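Local coordinates for flagellar brake protein YcgR (Klebsiella pneumoniae, PDB 5KEC), which binds the second messenger c-di-GMP and, as the activator MrkH, probably switches on transcription of the type 3 fimbriae genes in biofilm formation, at residues B[123-128]-B[166-171]; B[140-145]-B[218-223]; B[177-182]-B[210-215]; B[182-187]-B[205-210]. All coordinates share one frame; numbering follows the deposited sequence.

Three of the four contacts involve neighbouring strands of one antiparallel sheet, and contact 2 lays the helix 214-234 against it. Contact 3 and contact 4 share L182 and K210: contact 4 pairs the hairpin strands, and contact 3 carries that pairing to its end and into the turn before the helix. Contact 1 adds the next strands across, its A168 O lying 2.7 Å from I180 N of contact 3. F209 N of contact 4 lies 2.8 Å from G145 O of contact 2. D141 and S143 in contact 2 and N186, S206 and C207 in contact 4 bind c-di-GMP, which is absent here.

Contact 1. Residues B[123-128]-B[166-171]; sequences FYCRGR and KNAVLM
Y124 and M171 form a hydrogen-bonded antiparallel pair, and R126 and V169 form a second. Each pair is closed by two backbone bonds; in the first, M171 N reaches Y124 O at 2.7 Å, while in the second V169 N meets R126 O at 2.8 Å. Between them C125 faces L170 as a non-hydrogen-bonded pair, and its CA makes a CA-H...O contact of 3.3 Å with V169 O. Farther on, where the chain turns a corner at N167, a water accepts from R128 N and also bonds N167 O.

Side-chain packing differs on the two faces. On the face of Y124, R126, V169 and M171, the R126 chain, extended from CG to NE, runs across M171 at about a right angle: R126 CD lies 3.7 Å from M171 SD, which sits at the edge of the guanidinium, while V169 CB lies over one of its faces. On the face of C125 and L170, C125 SG, anti to its backbone N, touches L170 CD2 at 4.2 Å and also A168 CB at 3.9 Å.

The strand 124-128 pairs on its other edge with 134-142, and 164-171 with 177-193; F123 and L170 reach I223 and I220 of the helix 214-234.

Contact 2. Residues B[140-145]-B[218-223]; sequences KDISDG and RRIEKI
I142 and I220 meet in an apolar helix-on-sheet contact, where the end of the strand 134-142 and the turn after it pack against the helix 214-234. It is small, burying 193 Å² in all, and no hydrogen bond crosses it.

I220 takes part in three of the four residue contacts, with its two branches directed to different partners. CG2, anti to the backbone N, presses on the turn: it lies 3.7 Å from S143 O and 4.0 Å from D144 CA. The other branch ends in CD1, which meets CD1 of I142 at 4.2 Å. The I142 side chain is extended, CG1 anti to the backbone N (chi1 -170°), and its CB is directed toward the helix.

One helix residue farther on, the aliphatic part of E221 passes D144, with E221 CG 4.0 Å from D144 CB. Their carboxylates come close without pairing, D144 OD1 and E221 OE2 being 4.5 Å apart. If both are charged, this proximity is probably mildly unfavourable.

The CB of S143 points away from the helix. Its OG accepts from G145 N at 3.2 Å, an ST turn, and also bonds G146 N, so one hydroxyl gathers two successive amides of the turn. D141 and S143 bind c-di-GMP, which is absent from this apo model.

Around the contact, I142 also touches L224 and L227 one and two turns along the helix, I220 packs on I178 of the strand 177-193 and on F211, and G145 pairs through its backbone with F209 of the strand 199-210.

Contact 3. Residues B[177-182]-B[210-215]; sequences EITIDL and KFRHLD
D181 O receives the backbone N-H of K210 at 2.8 Å, with the donor nearly along the C=O axis, in the one hydrogen bond made directly between these segments. The pair is an antiparallel hydrogen-bonded one, with D181 CB and K210 CB 3.9 Å apart on the same face of the sheet.

A long salt bridge follows, D181 OD1 to R212 NH2 at 3.5 Å. The two side chains cross at about a right angle; the carboxylate and guanidinium planes are 55° apart, with OD1 at the guanidinium edge. N167 is the stronger partner of D181, its N donating to D181 OD1; R212 NH2 also has N167 OD1 close by, at a separation too short to be trusted. A water joins the backbones, donating to T179 O and accepting from R212 N.

Packing completes the contact. T179 CG2 lies over one face of the R212 guanidinium, 3.5 Å from NH1 and offset toward the rim. I180 CD1 sits over one face of the F211 ring, offset toward its rim, in a CH-pi contact of 3.8 Å to the centroid. I180 CG1, anti to the backbone N (chi1 -163°), rests 3.3 Å from K210 O.

The F211 ring also meets F209 and I220. Beyond it the chain turns at H213, the N-cap position, into the helix 214-234: the arrangement is a strand-to-helix junction, in which the last pairing of a beta hairpin passes into a C-terminal helix.

Contact 4. Residues B[182-187]-B[205-210]; sequences LVVKNV and ISCQFK
S206 O draws two amides of the facing strand: K185 N at 2.8 Å, and N186 N in a weak bond of 3.3 Å. With two residues set opposite one, the register shifts by a residue and the strands form a classic beta bulge. Past it, S206 N donates to N186 O at 2.7 Å in a nearly straight bond (171°). On the other side V183 and Q208 exchange a bond in each direction. A water also links S206 OG to N186 O, the latter weakly.

On the face of L182, V184, V187, I205, C207 and F209, L182 and F209 lie side by side and point the same way, with L182 CD2 in the ring plane at its edge, 3.5 Å from F209 CD2. L182 CB also meets C207 CB. Then I205 touches two valines: its CG2 meets V184 CG1 at 3.7 Å, and its CG1 lies alongside V187 CG2 at 3.8 Å.

Toward the other face, V183 CG2 lies 3.7 Å from K210 CG, and the two side chains cross obliquely. K185 bends at chi2 (-57°), which places CD, and the chain then carries CE to 3.8 Å from Q208 NE2; its NZ bonds N162.

These strands belong to the hairpin 177-193 and 199-210, flanked by 164-171 on one side and 146-151 on the other. N186, S206 and C207 all bind c-di-GMP, although none is bound in this model, so the bulge lies within the ligand-binding part of an antiparallel beta sheet, consistent with the PilZ domain of this protein.

Contact 1. Residues B[123-128]-B[166-171]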
loop_
_atom_site.group_PDB
_atom_site.type_symbol
_atom_site.label_atom_id
_atom_site.label_comp_id
_atom_site.label_asym_id
_atom_site.label_seq_id
_atom_site.Cartn_x
_atom_site.Cartn_y
_atom_site.Cartn_z
ATOM N N PHE B 123 17.266 4.964 12.169
ATOM C CA PHE B 123 15.878 5.384 12.305
ATOM C C PHE B 123 15.189 4.531 13.356
ATOM O O PHE B 123 15.374 3.318 13.389
ATOM C CB PHE B 123 15.138 5.250 10.971
ATOM C CG PHE B 123 15.649 6.163 9.882
ATOM C CD1 PHE B 123 16.465 7.244 10.177
ATOM C CD2 PHE B 123 15.300 5.937 8.558
ATOM C CE1 PHE B 123 16.919 8.089 9.172
ATOM C CE2 PHE B 123 15.753 6.771 7.546
ATOM C CZ PHE B 123 16.562 7.852 7.852
ATOM N N TYR B 124 14.392 5.166 14.211
ATOM C CA TYR B 124 13.683 4.449 15.267
ATOM C C TYR B 124 12.244 4.944 15.339
ATOM O O TYR B 124 11.907 5.986 14.767
ATOM C CB TYR B 124 14.373 4.650 16.626
ATOM C CG TYR B 124 15.769 4.071 16.721
ATOM C CD1 TYR B 124 15.975 2.776 17.177
ATOM C CD2 TYR B 124 16.885 4.824 16.357
ATOM C CE1 TYR B 124 17.253 2.240 17.265
ATOM C CE2 TYR B 124 18.166 4.298 16.439
ATOM C CZ TYR B 124 18.344 3.004 16.894
ATOM O OH TYR B 124 19.614 2.474 16.984
ATOM N N CYS B 125 11.394 4.188 16.025
ATOM C CA CYS B 125 10.031 4.627 16.303
ATOM C C CYS B 125 9.756 4.478 17.791
ATOM O O CYS B 125 9.895 3.384 18.352
ATOM C CB CYS B 125 9.020 3.808 15.510
ATOM S SG CYS B 125 7.301 4.178 15.925
ATOM N N ARG B 126 9.370 5.574 18.435
ATOM C CA ARG B 126 9.126 5.540 19.868
ATOM C C ARG B 126 7.718 6.029 20.145
ATOM O O ARG B 126 7.089 6.640 19.286
ATOM C CB ARG B 126 10.136 6.416 20.617
ATOM C CG ARG B 126 9.747 7.884 20.664
ATOM C CD ARG B 126 10.842 8.729 21.294
ATOM N NE ARG B 126 10.825 10.098 20.782
ATOM C CZ ARG B 126 10.292 11.131 21.422
ATOM N NH1 ARG B 126 9.733 10.958 22.611
ATOM N NH2 ARG B 126 10.321 12.341 20.874
ATOM N N GLY B 127 7.234 5.762 21.351
ATOM C CA GLY B 127 5.877 6.111 21.724
ATOM C C GLY B 127 5.455 5.356 22.969
ATOM O O GLY B 127 6.269 4.692 23.610
ATOM N N ARG B 128 4.182 5.479 23.323
ATOM C CA ARG B 128 3.648 4.748 24.461
ATOM C C ARG B 128 2.427 3.969 24.020
ATOM O O ARG B 128 1.625 4.460 23.224
ATOM C CB ARG B 128 3.281 5.709 25.595
ATOM C CG ARG B 128 4.483 6.432 26.179
ATOM C CD ARG B 128 4.104 7.323 27.352
ATOM N NE ARG B 128 5.290 7.871 28.006
ATOM C CZ ARG B 128 5.798 9.072 27.745
ATOM N NH1 ARG B 128 5.221 9.860 26.844
ATOM N NH2 ARG B 128 6.882 9.487 28.392
ATOM N N LYS B 166 -1.203 4.950 18.088
ATOM C CA LYS B 166 -1.459 6.373 17.930
ATOM C C LYS B 166 -0.334 7.217 18.504
ATOM O O LYS B 166 0.260 6.869 19.521
ATOM C CB LYS B 166 -2.791 6.754 18.577
ATOM C CG LYS B 166 -2.923 6.342 20.035
ATOM C CD LYS B 166 -4.346 6.577 20.532
ATOM C CE LYS B 166 -5.360 5.919 19.601
ATOM N NZ LYS B 166 -6.766 6.060 20.077
ATOM N N ASN B 167 -0.052 8.341 17.854
ATOM C CA ASN B 167 0.949 9.264 18.363
ATOM C C ASN B 167 2.320 8.614 18.419
ATOM O O ASN B 167 3.109 8.907 19.313
ATOM C CB ASN B 167 0.578 9.755 19.769
ATOM C CG ASN B 167 -0.831 10.319 19.847
ATOM O OD1 ASN B 167 -1.216 11.171 19.049
ATOM N ND2 ASN B 167 -1.607 9.840 20.812
ATOM N N ALA B 168 2.599 7.717 17.481
ATOM C CA ALA B 168 3.926 7.122 17.371
ATOM C C ALA B 168 4.846 8.149 16.732
ATOM O O ALA B 168 4.414 8.923 15.884
ATOM C CB ALA B 168 3.876 5.868 16.520
ATOM N N VAL B 169 6.110 8.161 17.132
ATOM C CA VAL B 169 7.037 9.155 16.602
ATOM C C VAL B 169 8.174 8.508 15.825
ATOM O O VAL B 169 8.919 7.685 16.364
ATOM C CB VAL B 169 7.614 10.062 17.706
ATOM C CG1 VAL B 169 8.513 11.133 17.092
ATOM C CG2 VAL B 169 6.484 10.701 18.517
ATOM N N LEU B 170 8.305 8.887 14.558
ATOM C CA LEU B 170 9.418 8.427 13.737
ATOM C C LEU B 170 10.648 9.286 13.999
ATOM O O LEU B 170 10.678 10.461 13.652
ATOM C CB LEU B 170 9.036 8.489 12.259
ATOM C CG LEU B 170 7.684 7.860 11.927
ATOM C CD1 LEU B 170 7.382 8.011 10.451
ATOM C CD2 LEU B 170 7.643 6.390 12.359
ATOM N N MET B 171 11.648 8.706 14.649
ATOM C CA MET B 171 12.923 9.378 14.849
ATOM C C MET B 171 13.797 9.121 13.624
ATOM O O MET B 171 14.317 8.017 13.442
ATOM C CB MET B 171 13.605 8.840 16.101
ATOM C CG MET B 171 12.770 9.002 17.372
ATOM S SD MET B 171 13.387 8.023 18.761
ATOM C CE MET B 171 15.035 8.689 18.979
HETATM O O HOH W 1 1.443 4.785 20.343
HETATM O O HOH W 2 2.818 7.373 21.704
#

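Contact 2. Residues B[140-145]-B[218-223]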
loop_
_atom_site.group_PDB
_atom_site.type_symbol
_atom_site.label_atom_id
_atom_site.label_comp_id
_atom_site.label_asym_id
_atom_site.label_seq_id
_atom_site.Cartn_x
_atom_site.Cartn_y
_atom_site.Cartn_z
ATOM N N LYS B 140 13.305 -0.771 10.220
ATOM C CA LYS B 140 14.208 -1.586 9.408
ATOM C C LYS B 140 14.104 -1.246 7.931
ATOM O O LYS B 140 15.114 -1.156 7.229
ATOM C CB LYS B 140 13.943 -3.080 9.626
ATOM C CG LYS B 140 14.194 -3.553 11.041
ATOM C CD LYS B 140 15.596 -3.196 11.506
ATOM C CE LYS B 140 16.661 -3.994 10.765
ATOM N NZ LYS B 140 18.030 -3.673 11.264
ATOM N N ASP B 141 12.882 -1.079 7.448
ATOM C CA ASP B 141 12.686 -0.623 6.081
ATOM C C ASP B 141 11.509 0.329 6.015
ATOM O O ASP B 141 10.769 0.489 6.988
ATOM C CB ASP B 141 12.516 -1.795 5.110
ATOM C CG ASP B 141 11.330 -2.664 5.446
ATOM O OD1 ASP B 141 10.313 -2.122 5.928
ATOM O OD2 ASP B 141 11.415 -3.891 5.220
ATOM N N ILE B 142 11.337 0.965 4.868
ATOM C CA ILE B 142 10.363 2.034 4.760
ATOM C C ILE B 142 9.964 2.274 3.307
ATOM O O ILE B 142 10.791 2.191 2.396
ATOM C CB ILE B 142 10.922 3.335 5.395
ATOM C CG1 ILE B 142 9.841 4.405 5.516
ATOM C CG2 ILE B 142 12.120 3.851 4.608
ATOM C CD1 ILE B 142 10.326 5.661 6.203
ATOM N N SER B 143 8.679 2.528 3.098
ATOM C CA SER B 143 8.181 2.973 1.806
ATOM C C SER B 143 7.425 4.260 2.086
ATOM O O SER B 143 7.546 4.816 3.176
ATOM C CB SER B 143 7.263 1.925 1.179
ATOM O OG SER B 143 6.093 1.737 1.954
ATOM N N ASP B 144 6.657 4.746 1.120
ATOM C CA ASP B 144 5.886 5.963 1.345
ATOM C C ASP B 144 4.537 5.632 1.966
ATOM O O ASP B 144 3.775 6.525 2.333
ATOM C CB ASP B 144 5.722 6.766 0.052
ATOM C CG ASP B 144 5.135 5.948 -1.069
ATOM O OD1 ASP B 144 5.442 6.251 -2.242
ATOM O OD2 ASP B 144 4.367 5.005 -0.780
ATOM N N GLY B 145 4.256 4.340 2.101
ATOM C CA GLY B 145 2.988 3.903 2.653
ATOM C C GLY B 145 3.124 3.199 3.989
ATOM O O GLY B 145 2.143 3.032 4.716
ATOM N N ARG B 218 5.195 14.123 2.461
ATOM C CA ARG B 218 6.223 14.703 1.603
ATOM C C ARG B 218 7.601 14.527 2.222
ATOM O O ARG B 218 8.570 14.218 1.525
ATOM C CB ARG B 218 5.959 16.185 1.347
ATOM C CG ARG B 218 5.005 16.462 0.190
ATOM C CD ARG B 218 5.131 17.913 -0.260
ATOM N NE ARG B 218 4.314 18.218 -1.432
ATOM C CZ ARG B 218 3.153 18.863 -1.386
ATOM N NH1 ARG B 218 2.666 19.274 -0.224
ATOM N NH2 ARG B 218 2.480 19.098 -2.504
ATOM N N ARG B 219 7.692 14.727 3.534
ATOM C CA ARG B 219 8.955 14.512 4.223
ATOM C C ARG B 219 9.393 13.060 4.070
ATOM O O ARG B 219 10.566 12.782 3.813
ATOM C CB ARG B 219 8.854 14.907 5.694
ATOM C CG ARG B 219 8.799 16.413 5.911
ATOM C CD ARG B 219 8.555 16.743 7.373
ATOM N NE ARG B 219 9.722 16.456 8.201
ATOM C CZ ARG B 219 9.698 16.388 9.528
ATOM N NH1 ARG B 219 8.557 16.570 10.184
ATOM N NH2 ARG B 219 10.812 16.120 10.199
ATOM N N ILE B 220 8.449 12.135 4.220
ATOM C CA ILE B 220 8.760 10.718 4.043
ATOM C C ILE B 220 9.235 10.432 2.619
ATOM O O ILE B 220 10.175 9.665 2.406
ATOM C CB ILE B 220 7.541 9.821 4.362
ATOM C CG1 ILE B 220 7.220 9.860 5.856
ATOM C CG2 ILE B 220 7.804 8.393 3.934
ATOM C CD1 ILE B 220 8.323 9.326 6.722
ATOM N N GLU B 221 8.579 11.059 1.647
ATOM C CA GLU B 221 8.891 10.831 0.239
ATOM C C GLU B 221 10.274 11.360 -0.128
ATOM O O GLU B 221 10.966 10.782 -0.963
ATOM C CB GLU B 221 7.799 11.432 -0.653
ATOM C CG GLU B 221 6.509 10.608 -0.637
ATOM C CD GLU B 221 5.312 11.328 -1.245
ATOM O OE1 GLU B 221 5.244 12.574 -1.158
ATOM O OE2 GLU B 221 4.430 10.639 -1.805
ATOM N N LYS B 222 10.686 12.447 0.514
ATOM C CA LYS B 222 12.017 12.994 0.282
ATOM C C LYS B 222 13.097 12.084 0.847
ATOM O O LYS B 222 14.141 11.884 0.227
ATOM C CB LYS B 222 12.141 14.393 0.874
ATOM C CG LYS B 222 11.335 15.431 0.120
ATOM C CD LYS B 222 11.610 16.837 0.631
ATOM C CE LYS B 222 11.220 16.996 2.092
ATOM N NZ LYS B 222 11.407 18.398 2.564
ATOM N N ILE B 223 12.845 11.529 2.027
ATOM C CA ILE B 223 13.754 10.555 2.606
ATOM C C ILE B 223 13.879 9.340 1.688
ATOM O O ILE B 223 14.973 8.812 1.482
ATOM C CB ILE B 223 13.260 10.082 3.984
ATOM C CG1 ILE B 223 13.187 11.252 4.965
ATOM C CG2 ILE B 223 14.159 8.968 4.522
ATOM C CD1 ILE B 223 12.570 10.882 6.291
#

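Contact 3. Residues B[177-182]-B[210-215]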
loop_
_atom_site.group_PDB
_atom_site.type_symbol
_atom_site.label_atom_id
_atom_site.label_comp_id
_atom_site.label_asym_id
_atom_site.label_seq_id
_atom_site.Cartn_x
_atom_site.Cartn_y
_atom_site.Cartn_z
ATOM N N GLU B 177 11.933 14.624 13.248
ATOM C CA GLU B 177 10.950 13.712 13.807
ATOM C C GLU B 177 9.601 13.913 13.153
ATOM O O GLU B 177 9.268 15.009 12.696
ATOM C CB GLU B 177 10.861 13.878 15.329
ATOM C CG GLU B 177 12.153 13.518 16.031
ATOM C CD GLU B 177 12.023 13.457 17.535
ATOM O OE1 GLU B 177 11.251 14.255 18.105
ATOM O OE2 GLU B 177 12.701 12.607 18.149
ATOM N N ILE B 178 8.829 12.837 13.097
ATOM C CA ILE B 178 7.496 12.882 12.529
ATOM C C ILE B 178 6.545 12.078 13.401
ATOM O O ILE B 178 6.697 10.863 13.544
ATOM C CB ILE B 178 7.466 12.300 11.106
ATOM C CG1 ILE B 178 8.442 13.046 10.198
ATOM C CG2 ILE B 178 6.044 12.363 10.533
ATOM C CD1 ILE B 178 8.462 12.532 8.774
ATOM N N THR B 179 5.562 12.755 13.978
ATOM C CA THR B 179 4.546 12.090 14.779
ATOM C C THR B 179 3.447 11.588 13.859
ATOM O O THR B 179 2.932 12.334 13.032
ATOM C CB THR B 179 3.956 13.039 15.847
ATOM O OG1 THR B 179 4.996 13.440 16.743
ATOM C CG2 THR B 179 2.862 12.343 16.651
ATOM N N ILE B 180 3.094 10.319 13.992
ATOM C CA ILE B 180 2.165 9.713 13.054
ATOM C C ILE B 180 1.394 8.597 13.730
ATOM O O ILE B 180 1.767 8.142 14.810
ATOM C CB ILE B 180 2.928 9.138 11.845
ATOM C CG1 ILE B 180 1.976 8.871 10.677
ATOM C CG2 ILE B 180 3.714 7.877 12.254
ATOM C CD1 ILE B 180 2.682 8.441 9.418
ATOM N N ASP B 181 0.311 8.158 13.095
ATOM C CA ASP B 181 -0.426 6.995 13.573
ATOM C C ASP B 181 -0.100 5.785 12.706
ATOM O O ASP B 181 -0.043 5.882 11.476
ATOM C CB ASP B 181 -1.924 7.275 13.571
ATOM C CG ASP B 181 -2.283 8.466 14.424
ATOM O OD1 ASP B 181 -1.759 8.559 15.554
ATOM O OD2 ASP B 181 -3.063 9.323 13.958
ATOM N N LEU B 182 0.141 4.651 13.350
ATOM C CA LEU B 182 0.482 3.442 12.618
ATOM C C LEU B 182 -0.610 2.394 12.770
ATOM O O LEU B 182 -1.164 2.210 13.851
ATOM C CB LEU B 182 1.814 2.872 13.103
ATOM C CG LEU B 182 3.023 3.805 13.066
ATOM C CD1 LEU B 182 4.196 3.167 13.801
ATOM C CD2 LEU B 182 3.394 4.157 11.636
ATOM N N LYS B 210 -0.555 6.177 8.783
ATOM C CA LYS B 210 -1.724 7.051 8.714
ATOM C C LYS B 210 -1.251 8.487 8.922
ATOM O O LYS B 210 -1.224 8.981 10.051
ATOM C CB LYS B 210 -2.775 6.682 9.768
ATOM C CG LYS B 210 -3.517 5.383 9.506
ATOM C CD LYS B 210 -4.287 5.420 8.189
ATOM C CE LYS B 210 -4.906 4.060 7.869
ATOM N NZ LYS B 210 -5.670 4.058 6.588
ATOM N N PHE B 211 -0.866 9.149 7.834
ATOM C CA PHE B 211 -0.290 10.488 7.925
ATOM C C PHE B 211 -1.272 11.533 8.452
ATOM O O PHE B 211 -2.477 11.446 8.218
ATOM C CB PHE B 211 0.259 10.937 6.572
ATOM C CG PHE B 211 1.488 10.193 6.139
ATOM C CD1 PHE B 211 2.733 10.535 6.644
ATOM C CD2 PHE B 211 1.400 9.156 5.221
ATOM C CE1 PHE B 211 3.870 9.854 6.244
ATOM C CE2 PHE B 211 2.529 8.469 4.817
ATOM C CZ PHE B 211 3.768 8.817 5.329
ATOM N N ARG B 212 -0.737 12.527 9.156
ATOM C CA ARG B 212 -1.550 13.606 9.700
ATOM C C ARG B 212 -1.617 14.787 8.739
ATOM O O ARG B 212 -2.586 15.540 8.743
ATOM C CB ARG B 212 -1.015 14.050 11.062
ATOM C CG ARG B 212 -1.069 12.966 12.116
ATOM C CD ARG B 212 -0.664 13.498 13.475
ATOM N NE ARG B 212 -0.932 12.523 14.527
ATOM C CZ ARG B 212 -0.729 12.744 15.821
ATOM N NH1 ARG B 212 -0.257 13.914 16.232
ATOM N NH2 ARG B 212 -1.003 11.793 16.702
ATOM N N HIS B 213 -0.583 14.948 7.920
ATOM C CA HIS B 213 -0.575 15.989 6.900
ATOM C C HIS B 213 0.098 15.481 5.639
ATOM O O HIS B 213 0.816 14.481 5.668
ATOM C CB HIS B 213 0.189 17.227 7.376
ATOM C CG HIS B 213 -0.017 17.557 8.820
ATOM N ND1 HIS B 213 0.585 16.848 9.838
ATOM C CD2 HIS B 213 -0.745 18.529 9.416
ATOM C CE1 HIS B 213 0.230 17.365 11.001
ATOM N NE2 HIS B 213 -0.576 18.387 10.772
ATOM N N LEU B 214 -0.122 16.184 4.534
ATOM C CA LEU B 214 0.661 15.943 3.333
ATOM C C LEU B 214 2.115 16.284 3.606
ATOM O O LEU B 214 3.018 15.657 3.065
ATOM C CB LEU B 214 0.156 16.789 2.163
ATOM C CG LEU B 214 -0.934 16.177 1.285
ATOM C CD1 LEU B 214 -2.253 16.127 2.038
ATOM C CD2 LEU B 214 -1.068 16.961 -0.014
ATOM N N ASP B 215 2.335 17.295 4.439
ATOM C CA ASP B 215 3.687 17.714 4.776
ATOM C C ASP B 215 4.478 16.543 5.343
ATOM O O ASP B 215 5.663 16.378 5.050
ATOM C CB ASP B 215 3.672 18.877 5.771
ATOM C CG ASP B 215 3.483 20.224 5.093
ATOM O OD1 ASP B 215 3.614 20.293 3.853
ATOM O OD2 ASP B 215 3.216 21.217 5.804
HETATM O O HOH W 3 2.126 12.296 10.123
#

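Contact 4. Residues B[182-187]-B[205-210]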
loop_
_atom_site.group_PDB
_atom_site.type_symbol
_atom_site.label_atom_id
_atom_site.label_comp_id
_atom_site.label_asym_id
_atom_site.label_seq_id
_atom_site.Cartn_x
_atom_site.Cartn_y
_atom_site.Cartn_z
ATOM N N LEU B 182 0.141 4.651 13.350
ATOM C CA LEU B 182 0.482 3.442 12.618
ATOM C C LEU B 182 -0.610 2.394 12.770
ATOM O O LEU B 182 -1.164 2.210 13.851
ATOM C CB LEU B 182 1.814 2.872 13.103
ATOM C CG LEU B 182 3.023 3.805 13.066
ATOM C CD1 LEU B 182 4.196 3.167 13.801
ATOM C CD2 LEU B 182 3.394 4.157 11.636
ATOM N N VAL B 183 -0.908 1.704 11.678
ATOM C CA VAL B 183 -1.832 0.581 11.715
ATOM C C VAL B 183 -1.030 -0.700 11.545
ATOM O O VAL B 183 -0.403 -0.916 10.510
ATOM C CB VAL B 183 -2.881 0.676 10.597
ATOM C CG1 VAL B 183 -3.748 -0.578 10.566
ATOM C CG2 VAL B 183 -3.739 1.931 10.774
ATOM N N VAL B 184 -1.031 -1.534 12.576
ATOM C CA VAL B 184 -0.309 -2.793 12.545
ATOM C C VAL B 184 -0.950 -3.725 11.522
ATOM O O VAL B 184 -2.155 -3.955 11.558
ATOM C CB VAL B 184 -0.303 -3.453 13.937
ATOM C CG1 VAL B 184 0.379 -4.823 13.885
ATOM C CG2 VAL B 184 0.384 -2.542 14.942
ATOM N N LYS B 185 -0.146 -4.244 10.600
ATOM C CA LYS B 185 -0.661 -5.105 9.536
ATOM C C LYS B 185 -0.225 -6.554 9.682
ATOM O O LYS B 185 -1.000 -7.471 9.414
ATOM C CB LYS B 185 -0.234 -4.590 8.158
ATOM C CG LYS B 185 -1.023 -3.388 7.678
ATOM C CD LYS B 185 -2.498 -3.716 7.656
ATOM C CE LYS B 185 -3.345 -2.507 7.320
ATOM N NZ LYS B 185 -4.796 -2.850 7.381
ATOM N N ASN B 186 1.019 -6.759 10.101
ATOM C CA ASN B 186 1.584 -8.100 10.142
ATOM C C ASN B 186 2.739 -8.213 11.127
ATOM O O ASN B 186 3.609 -7.350 11.175
ATOM C CB ASN B 186 2.052 -8.507 8.743
ATOM C CG ASN B 186 1.771 -9.961 8.436
ATOM O OD1 ASN B 186 0.655 -10.324 8.058
ATOM N ND2 ASN B 186 2.787 -10.804 8.584
ATOM N N VAL B 187 2.742 -9.277 11.918
ATOM C CA VAL B 187 3.851 -9.526 12.822
ATOM C C VAL B 187 4.446 -10.905 12.546
ATOM O O VAL B 187 3.726 -11.910 12.544
ATOM C CB VAL B 187 3.414 -9.438 14.302
ATOM C CG1 VAL B 187 4.612 -9.637 15.223
ATOM C CG2 VAL B 187 2.734 -8.096 14.587
ATOM N N ILE B 205 7.300 -6.006 12.877
ATOM C CA ILE B 205 5.930 -5.535 12.784
ATOM C C ILE B 205 5.796 -4.627 11.577
ATOM O O ILE B 205 6.433 -3.577 11.505
ATOM C CB ILE B 205 5.492 -4.793 14.060
ATOM C CG1 ILE B 205 5.615 -5.715 15.276
ATOM C CG2 ILE B 205 4.067 -4.296 13.918
ATOM C CD1 ILE B 205 6.865 -5.496 16.089
ATOM N N SER B 206 4.984 -5.057 10.615
ATOM C CA SER B 206 4.775 -4.289 9.399
ATOM C C SER B 206 3.607 -3.362 9.623
ATOM O O SER B 206 2.545 -3.787 10.079
ATOM C CB SER B 206 4.511 -5.209 8.204
ATOM O OG SER B 206 5.672 -5.960 7.897
ATOM N N CYS B 207 3.810 -2.090 9.314
ATOM C CA CYS B 207 2.808 -1.080 9.619
ATOM C C CYS B 207 2.439 -0.254 8.404
ATOM O O CYS B 207 3.215 -0.124 7.458
ATOM C CB CYS B 207 3.309 -0.170 10.739
ATOM S SG CYS B 207 3.499 -1.030 12.325
ATOM N N GLN B 208 1.234 0.295 8.438
ATOM C CA GLN B 208 0.787 1.207 7.409
ATOM C C GLN B 208 0.753 2.594 8.033
ATOM O O GLN B 208 0.242 2.768 9.137
ATOM C CB GLN B 208 -0.601 0.797 6.923
ATOM C CG GLN B 208 -1.071 1.513 5.677
ATOM C CD GLN B 208 -2.484 1.124 5.296
ATOM O OE1 GLN B 208 -3.443 1.825 5.626
ATOM N NE2 GLN B 208 -2.623 -0.002 4.602
ATOM N N PHE B 209 1.326 3.572 7.337
ATOM C CA PHE B 209 1.300 4.957 7.795
ATOM C C PHE B 209 -0.107 5.536 7.707
ATOM O O PHE B 209 -0.775 5.402 6.682
ATOM C CB PHE B 209 2.232 5.820 6.939
ATOM C CG PHE B 209 3.689 5.548 7.152
ATOM C CD1 PHE B 209 4.577 5.608 6.090
ATOM C CD2 PHE B 209 4.178 5.255 8.413
ATOM C CE1 PHE B 209 5.924 5.370 6.281
ATOM C CE2 PHE B 209 5.524 5.014 8.611
ATOM C CZ PHE B 209 6.398 5.072 7.546
ATOM N N LYS B 210 -0.555 6.177 8.783
ATOM C CA LYS B 210 -1.724 7.051 8.714
ATOM C C LYS B 210 -1.251 8.487 8.922
ATOM O O LYS B 210 -1.224 8.981 10.051
ATOM C CB LYS B 210 -2.775 6.682 9.768
ATOM C CG LYS B 210 -3.517 5.383 9.506
ATOM C CD LYS B 210 -4.287 5.420 8.189
ATOM C CE LYS B 210 -4.906 4.060 7.869
ATOM N NZ LYS B 210 -5.670 4.058 6.588
HETATM O O HOH W 4 6.208 -8.277 9.326
#